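Local coordinates for ethyl tert-butyl ether degradation EthD protein (Ralstonia eutropha JMP134, PDB 3BF4) that is of unknown function but belongs to the EthD-like family with a ferredoxin-like fold, for which an oxidoreductase activity has been tentatively assigned, at residues H37-D42 against A106-I111; K49-S54 against Y95-E100. The protein carries 3 engineered substitutions. All coordinates share one frame; numbering follows the deposited sequence.

Contact 1 (H37-D42 against A106-I111); sequences HAYYCD and ANYTDI. With EDO (1,2-ethanediol), chain C.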
loop_
_atom_site.group_PDB
_atom_site.type_symbol
_atom_site.label_atom_id
_atom_site.label_comp_id
_atom_site.label_asym_id
_atom_site.label_seq_id
_atom_site.Cartn_x
_atom_site.Cartn_y
_atom_site.Cartn_z
ATOM N N HIS A 37 10.474 8.403 12.375
ATOM C CA HIS A 37 9.422 8.809 11.424
ATOM C C HIS A 37 9.586 10.240 10.900
ATOM O O HIS A 37 9.179 10.508 9.768
ATOM C CB HIS A 37 8.018 8.658 12.027
ATOM C CG HIS A 37 7.649 7.251 12.364
ATOM N ND1 HIS A 37 6.985 6.425 11.482
ATOM C CD2 HIS A 37 7.843 6.525 13.491
ATOM C CE1 HIS A 37 6.790 5.249 12.050
ATOM N NE2 HIS A 37 7.299 5.282 13.269
ATOM N N ALA A 38 10.167 11.136 11.711
ATOM C CA ALA A 38 10.404 12.541 11.321
ATOM C C ALA A 38 11.453 12.642 10.215
ATOM O O ALA A 38 11.220 13.298 9.207
ATOM C CB ALA A 38 10.829 13.404 12.539
ATOM N N TYR A 39 12.603 11.992 10.410
ATOM C CA TYR A 39 13.682 11.976 9.403
ATOM C C TYR A 39 13.169 11.337 8.108
ATOM O O TYR A 39 13.388 11.852 7.015
ATOM C CB TYR A 39 14.910 11.193 9.914
ATOM C CG TYR A 39 16.133 11.292 9.013
ATOM C CD1 TYR A 39 16.241 10.507 7.843
ATOM C CD2 TYR A 39 17.187 12.167 9.321
ATOM C CE1 TYR A 39 17.354 10.595 7.011
ATOM C CE2 TYR A 39 18.325 12.262 8.479
ATOM C CZ TYR A 39 18.393 11.473 7.329
ATOM O OH TYR A 39 19.479 11.541 6.488
ATOM N N TYR A 40 12.492 10.207 8.258
ATOM C CA TYR A 40 11.925 9.480 7.130
ATOM C C TYR A 40 11.049 10.367 6.246
ATOM O O TYR A 40 11.260 10.458 5.042
ATOM C CB TYR A 40 11.118 8.282 7.638
ATOM C CG TYR A 40 10.577 7.407 6.555
ATOM C CD1 TYR A 40 11.436 6.850 5.596
ATOM C CD2 TYR A 40 9.219 7.074 6.500
ATOM C CE1 TYR A 40 10.961 6.004 4.594
ATOM C CE2 TYR A 40 8.728 6.212 5.488
ATOM C CZ TYR A 40 9.607 5.687 4.546
ATOM O OH TYR A 40 9.133 4.870 3.559
ATOM N N CYS A 41 10.122 11.061 6.884
ATOM C CA CYS A 41 9.176 11.928 6.204
ATOM C C CYS A 41 9.721 13.255 5.648
ATOM O O CYS A 41 9.406 13.591 4.512
ATOM C CB CYS A 41 8.038 12.252 7.167
ATOM S SG CYS A 41 6.776 13.291 6.485
ATOM N N ASP A 42 10.485 14.001 6.454
ATOM C CA ASP A 42 10.991 15.338 6.030
ATOM C C ASP A 42 12.382 15.344 5.389
ATOM O O ASP A 42 12.705 16.319 4.708
ATOM C CB ASP A 42 10.828 16.514 7.065
ATOM C CG ASP A 42 10.324 16.087 8.445
ATOM O OD1 ASP A 42 9.258 15.439 8.498
ATOM O OD2 ASP A 42 10.944 16.454 9.474
ATOM N N ALA A 106 20.100 3.776 7.022
ATOM C CA ALA A 106 20.724 3.725 8.369
ATOM C C ALA A 106 20.541 5.001 9.218
ATOM O O ALA A 106 20.669 4.944 10.431
ATOM C CB ALA A 106 22.222 3.392 8.260
ATOM N N ASN A 107 20.276 6.143 8.579
ATOM C CA ASN A 107 20.050 7.406 9.284
ATOM C C ASN A 107 18.711 7.505 10.024
ATOM O O ASN A 107 18.550 8.391 10.866
ATOM C CB ASN A 107 20.217 8.588 8.319
ATOM C CG ASN A 107 21.633 8.693 7.765
ATOM O OD1 ASN A 107 22.607 8.472 8.480
ATOM N ND2 ASN A 107 21.750 9.033 6.492
ATOM N N TYR A 108 17.747 6.647 9.688
ATOM C CA TYR A 108 16.447 6.617 10.374
ATOM C C TYR A 108 15.994 5.246 10.878
ATOM O O TYR A 108 15.071 5.203 11.685
ATOM C CB TYR A 108 15.347 7.247 9.503
ATOM C CG TYR A 108 15.096 6.570 8.172
ATOM C CD1 TYR A 108 14.157 5.544 8.047
ATOM C CD2 TYR A 108 15.764 6.991 7.024
ATOM C CE1 TYR A 108 13.916 4.921 6.793
ATOM C CE2 TYR A 108 15.526 6.400 5.780
ATOM C CZ TYR A 108 14.618 5.355 5.670
ATOM O OH TYR A 108 14.396 4.764 4.464
ATOM N N THR A 109 16.609 4.148 10.431
ATOM C CA THR A 109 16.203 2.813 10.862
ATOM C C THR A 109 17.212 1.702 10.557
ATOM O O THR A 109 18.037 1.831 9.639
ATOM C CB THR A 109 14.854 2.389 10.173
ATOM O OG1 THR A 109 14.337 1.193 10.776
ATOM C CG2 THR A 109 15.023 2.152 8.637
ATOM N N ASP A 110 17.160 0.619 11.336
ATOM C CA ASP A 110 17.936 -0.612 11.073
ATOM C C ASP A 110 17.020 -1.728 10.523
ATOM O O ASP A 110 17.469 -2.864 10.344
ATOM C CB ASP A 110 18.692 -1.089 12.330
ATOM C CG ASP A 110 19.934 -0.255 12.643
ATOM O OD1 ASP A 110 20.640 0.203 11.711
ATOM O OD2 ASP A 110 20.227 -0.081 13.843
ATOM N N ILE A 111 15.766 -1.395 10.201
ATOM C CA ILE A 111 14.799 -2.354 9.655
ATOM C C ILE A 111 14.995 -2.454 8.133
ATOM O O ILE A 111 14.987 -1.433 7.445
ATOM C CB ILE A 111 13.326 -1.933 9.978
ATOM C CG1 ILE A 111 13.118 -1.834 11.507
ATOM C CG2 ILE A 111 12.335 -2.918 9.344
ATOM C CD1 ILE A 111 11.708 -1.440 11.949
HETATM C C1 EDO C . 11.711 4.853 0.941
HETATM O O1 EDO C . 11.288 3.949 1.982
HETATM C C2 EDO C . 12.967 4.375 0.206
HETATM O O2 EDO C . 13.779 3.546 1.043
#

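Contact 2 (K49-S54 against Y95-E100); sequences KARLGS and YYHGAE. Engineered in segment 95-100: Tyr95 (natural residue Gln), Tyr96 (natural residue Glu).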
loop_
_atom_site.group_PDB
_atom_site.type_symbol
_atom_site.label_atom_id
_atom_site.label_comp_id
_atom_site.label_asym_id
_atom_site.label_seq_id
_atom_site.Cartn_x
_atom_site.Cartn_y
_atom_site.Cartn_z
ATOM N N LYS A 49 12.373 11.327 -3.762
ATOM C CA LYS A 49 11.546 11.928 -4.816
ATOM C C LYS A 49 12.387 12.809 -5.738
ATOM O O LYS A 49 12.192 12.761 -6.947
ATOM C CB LYS A 49 10.367 12.721 -4.231
ATOM C CG LYS A 49 9.410 13.366 -5.268
ATOM C CD LYS A 49 8.749 12.326 -6.167
ATOM C CE LYS A 49 7.629 12.952 -6.972
ATOM N NZ LYS A 49 8.138 13.960 -7.940
ATOM N N ALA A 50 13.303 13.602 -5.168
ATOM C CA ALA A 50 14.231 14.438 -5.961
ATOM C C ALA A 50 15.029 13.589 -6.957
ATOM O O ALA A 50 15.174 13.969 -8.126
ATOM C CB ALA A 50 15.193 15.218 -5.053
ATOM N N ARG A 51 15.505 12.429 -6.497
ATOM C CA ARG A 51 16.289 11.503 -7.336
ATOM C C ARG A 51 15.445 10.778 -8.374
ATOM O O ARG A 51 15.962 10.433 -9.427
ATOM C CB ARG A 51 17.052 10.476 -6.486
ATOM C CG ARG A 51 18.038 11.051 -5.480
ATOM C CD ARG A 51 19.173 11.847 -6.098
ATOM N NE ARG A 51 19.990 12.446 -5.052
ATOM C CZ ARG A 51 19.695 13.558 -4.375
ATOM N NH1 ARG A 51 18.617 14.304 -4.641
ATOM N NH2 ARG A 51 20.530 13.955 -3.421
ATOM N N LEU A 52 14.183 10.490 -8.058
ATOM C CA LEU A 52 13.258 9.892 -9.036
ATOM C C LEU A 52 12.874 10.895 -10.119
ATOM O O LEU A 52 12.662 10.497 -11.264
ATOM C CB LEU A 52 11.991 9.315 -8.366
ATOM C CG LEU A 52 12.176 8.063 -7.500
ATOM C CD1 LEU A 52 10.886 7.712 -6.746
ATOM C CD2 LEU A 52 12.656 6.868 -8.328
ATOM N N GLY A 53 12.787 12.184 -9.755
ATOM C CA GLY A 53 12.425 13.252 -10.680
ATOM C C GLY A 53 11.060 13.001 -11.312
ATOM O O GLY A 53 10.099 12.661 -10.609
ATOM N N SER A 54 11.008 13.118 -12.639
ATOM C CA SER A 54 9.781 12.922 -13.423
ATOM C C SER A 54 9.316 11.463 -13.512
ATOM O O SER A 54 8.184 11.212 -13.923
ATOM C CB SER A 54 9.964 13.483 -14.837
ATOM O OG SER A 54 11.036 12.818 -15.487
ATOM N N TYR A 95 19.088 2.637 -10.717
ATOM C CA TYR A 95 20.453 2.343 -11.102
ATOM C C TYR A 95 21.359 3.561 -10.794
ATOM O O TYR A 95 22.452 3.396 -10.234
ATOM C CB TYR A 95 20.576 1.968 -12.580
ATOM C CG TYR A 95 22.033 1.935 -13.038
ATOM C CD1 TYR A 95 22.855 0.819 -12.784
ATOM C CD2 TYR A 95 22.619 3.063 -13.661
ATOM C CE1 TYR A 95 24.225 0.814 -13.189
ATOM C CE2 TYR A 95 23.961 3.070 -14.050
ATOM C CZ TYR A 95 24.756 1.941 -13.826
ATOM O OH TYR A 95 26.068 1.986 -14.237
ATOM N N TYR A 96 20.914 4.755 -11.193
ATOM C CA TYR A 96 21.697 5.992 -10.979
ATOM C C TYR A 96 21.771 6.464 -9.529
ATOM O O TYR A 96 22.793 7.000 -9.117
ATOM C CB TYR A 96 21.210 7.153 -11.892
ATOM C CG TYR A 96 21.721 7.039 -13.317
ATOM C CD1 TYR A 96 23.044 7.359 -13.616
ATOM C CD2 TYR A 96 20.892 6.593 -14.366
ATOM C CE1 TYR A 96 23.543 7.247 -14.932
ATOM C CE2 TYR A 96 21.379 6.464 -15.685
ATOM C CZ TYR A 96 22.701 6.804 -15.966
ATOM O OH TYR A 96 23.215 6.691 -17.248
ATOM N N HIS A 97 20.692 6.261 -8.766
ATOM C CA HIS A 97 20.587 6.790 -7.405
ATOM C C HIS A 97 20.277 5.808 -6.278
ATOM O O HIS A 97 20.208 6.233 -5.124
ATOM C CB HIS A 97 19.573 7.931 -7.408
ATOM C CG HIS A 97 19.871 8.989 -8.420
ATOM N ND1 HIS A 97 21.038 9.725 -8.403
ATOM C CD2 HIS A 97 19.159 9.431 -9.481
ATOM C CE1 HIS A 97 21.028 10.576 -9.411
ATOM N NE2 HIS A 97 19.905 10.413 -10.083
ATOM N N GLY A 98 20.142 4.519 -6.582
ATOM C CA GLY A 98 19.835 3.511 -5.561
ATOM C C GLY A 98 20.889 3.341 -4.472
ATOM O O GLY A 98 20.528 3.097 -3.321
ATOM N N ALA A 99 22.165 3.472 -4.832
ATOM C CA ALA A 99 23.271 3.361 -3.865
ATOM C C ALA A 99 23.114 4.436 -2.784
ATOM O O ALA A 99 23.086 4.117 -1.591
ATOM C CB ALA A 99 24.615 3.454 -4.544
ATOM N N GLU A 100 22.931 5.682 -3.218
ATOM C CA GLU A 100 22.681 6.792 -2.307
ATOM C C GLU A 100 21.403 6.575 -1.482
ATOM O O GLU A 100 21.421 6.770 -0.272
ATOM C CB GLU A 100 22.551 8.104 -3.063
ATOM C CG GLU A 100 22.345 9.293 -2.125
ATOM C CD GLU A 100 22.174 10.601 -2.825
ATOM O OE1 GLU A 100 22.033 10.615 -4.068
ATOM O OE2 GLU A 100 22.177 11.617 -2.095
#

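Contact 1 (H37-D42 against A106-I111)
Tyr108 pushes its side chain between Tyr39 and Tyr40, neighbours in the first turn of helix 37-52. Its CB, 3.8 Å from CD1 of Tyr39, starts the contact beside the Tyr39 ring. With chi1 at 61°, CG lies between the backbone N and the carbonyl carbon, which sends the ring along the helix surface and past both tyrosines. CD2, on one flank, comes within 3.6 Å of Tyr39 CD1, where the two side chains cross at about a right angle. On the other flank, CD1 lies 4.1 Å from Tyr40 CB, and CE1 closes to 3.4 Å on Tyr40 CD1, which sits over one face of the Tyr108 ring. The Tyr40 and Tyr108 planes meet obliquely at 41°, their centroids 5.0 Å apart. At the tip, Tyr108 OH passes 3.7 Å from Tyr40 CE1. Tyr40 OH shares a 2.8 Å hydrogen bond with O1 of a 1,2-ethanediol, probably from the crystallisation liquor. Tyr27 OH hydrogen-bonds both Tyr108 OH and this diol.

Farther out, Asn107 lays CB 3.6 Å from Tyr39 CZ, and its backbone O stands over a face of the Tyr39 ring. Tyr39 OH and Asn107 ND2 both hydrogen-bond to Asp104 OD1, so one carboxylate oxygen ties the two polar ends together.

The contact packs the loop between helix 87-103 and strand 114-120 against the start of helix 37-52. Phe35 meets Tyr40 and Tyr108 edge-to-face, while Tyr40 reaches down to Cys80 of strand 76-84 and Val61 of strand 58-66.

Contact 2 (K49-S54 against Y95-E100)
Arg51, the penultimate residue of helix 37-52, faces His97 on helix 87-103, their CA atoms 6.4 Å apart. The first helix ends just beyond, where Gly53 takes a positive phi while its N still bonds to Lys49 O. Helix 87-103 is kinked here, the amides of Ala99 and Glu100 lacking their bonds to the preceding turn.

Arg51 runs over His97 to reach Glu100. Its CB meets His97 CB and CG, and a bend at chi2 lays the chain across the imidazole. CD then stands over one ring face, 3.8 Å from the centroid, in a CH-pi contact. The opposite face of the imidazole is covered by CB of Tyr96, an engineered residue, so the ring is sandwiched between aliphatic carbons. His97 CD2 is turned to the backbone, 3.4 Å from Arg51 O.

Beyond the ring the guanidinium takes Glu100 side-on with two nitrogens. NE bonds to OE1 at 2.9 Å and 158°, with OE1 near the guanidinium plane but NE well above the carboxylate plane. The second bond, from NH2 to OE2 on its syn side but tilted out of the carboxylate plane, is longer and more bent (3.2 Å, 144°). Because the two planes are 51° apart, this is a twisted bidentate salt bridge. Glu100 spans the distance with an extended chain, CG anti to the backbone N.

Leu52, turned away from 95-100, packs on Phe90 and Ala93 earlier on helix 87-103. The arrangement is surface helix-helix packing between the two helices that cover one face of the antiparallel sheet in the ferredoxin-like fold.

Both contacts hold helix 37-52, one near its start and the other near its end, with centres about 17 Å apart. Contact 1 is partly buried and joins that helix to the loop after helix 87-103; contact 2 is a surface contact with helix 87-103 itself. Their chemistry follows their place: contact 1 is mainly aromatic, with hydroxyls served by partners outside its segments, whereas contact 2 spans the helices with a salt bridge and a CH-pi contact. Along the chain, contact 2 is nested within the loop closed by contact 1, and together they tie helix 37-52 near both ends to helix 87-103 and the loop that follows it.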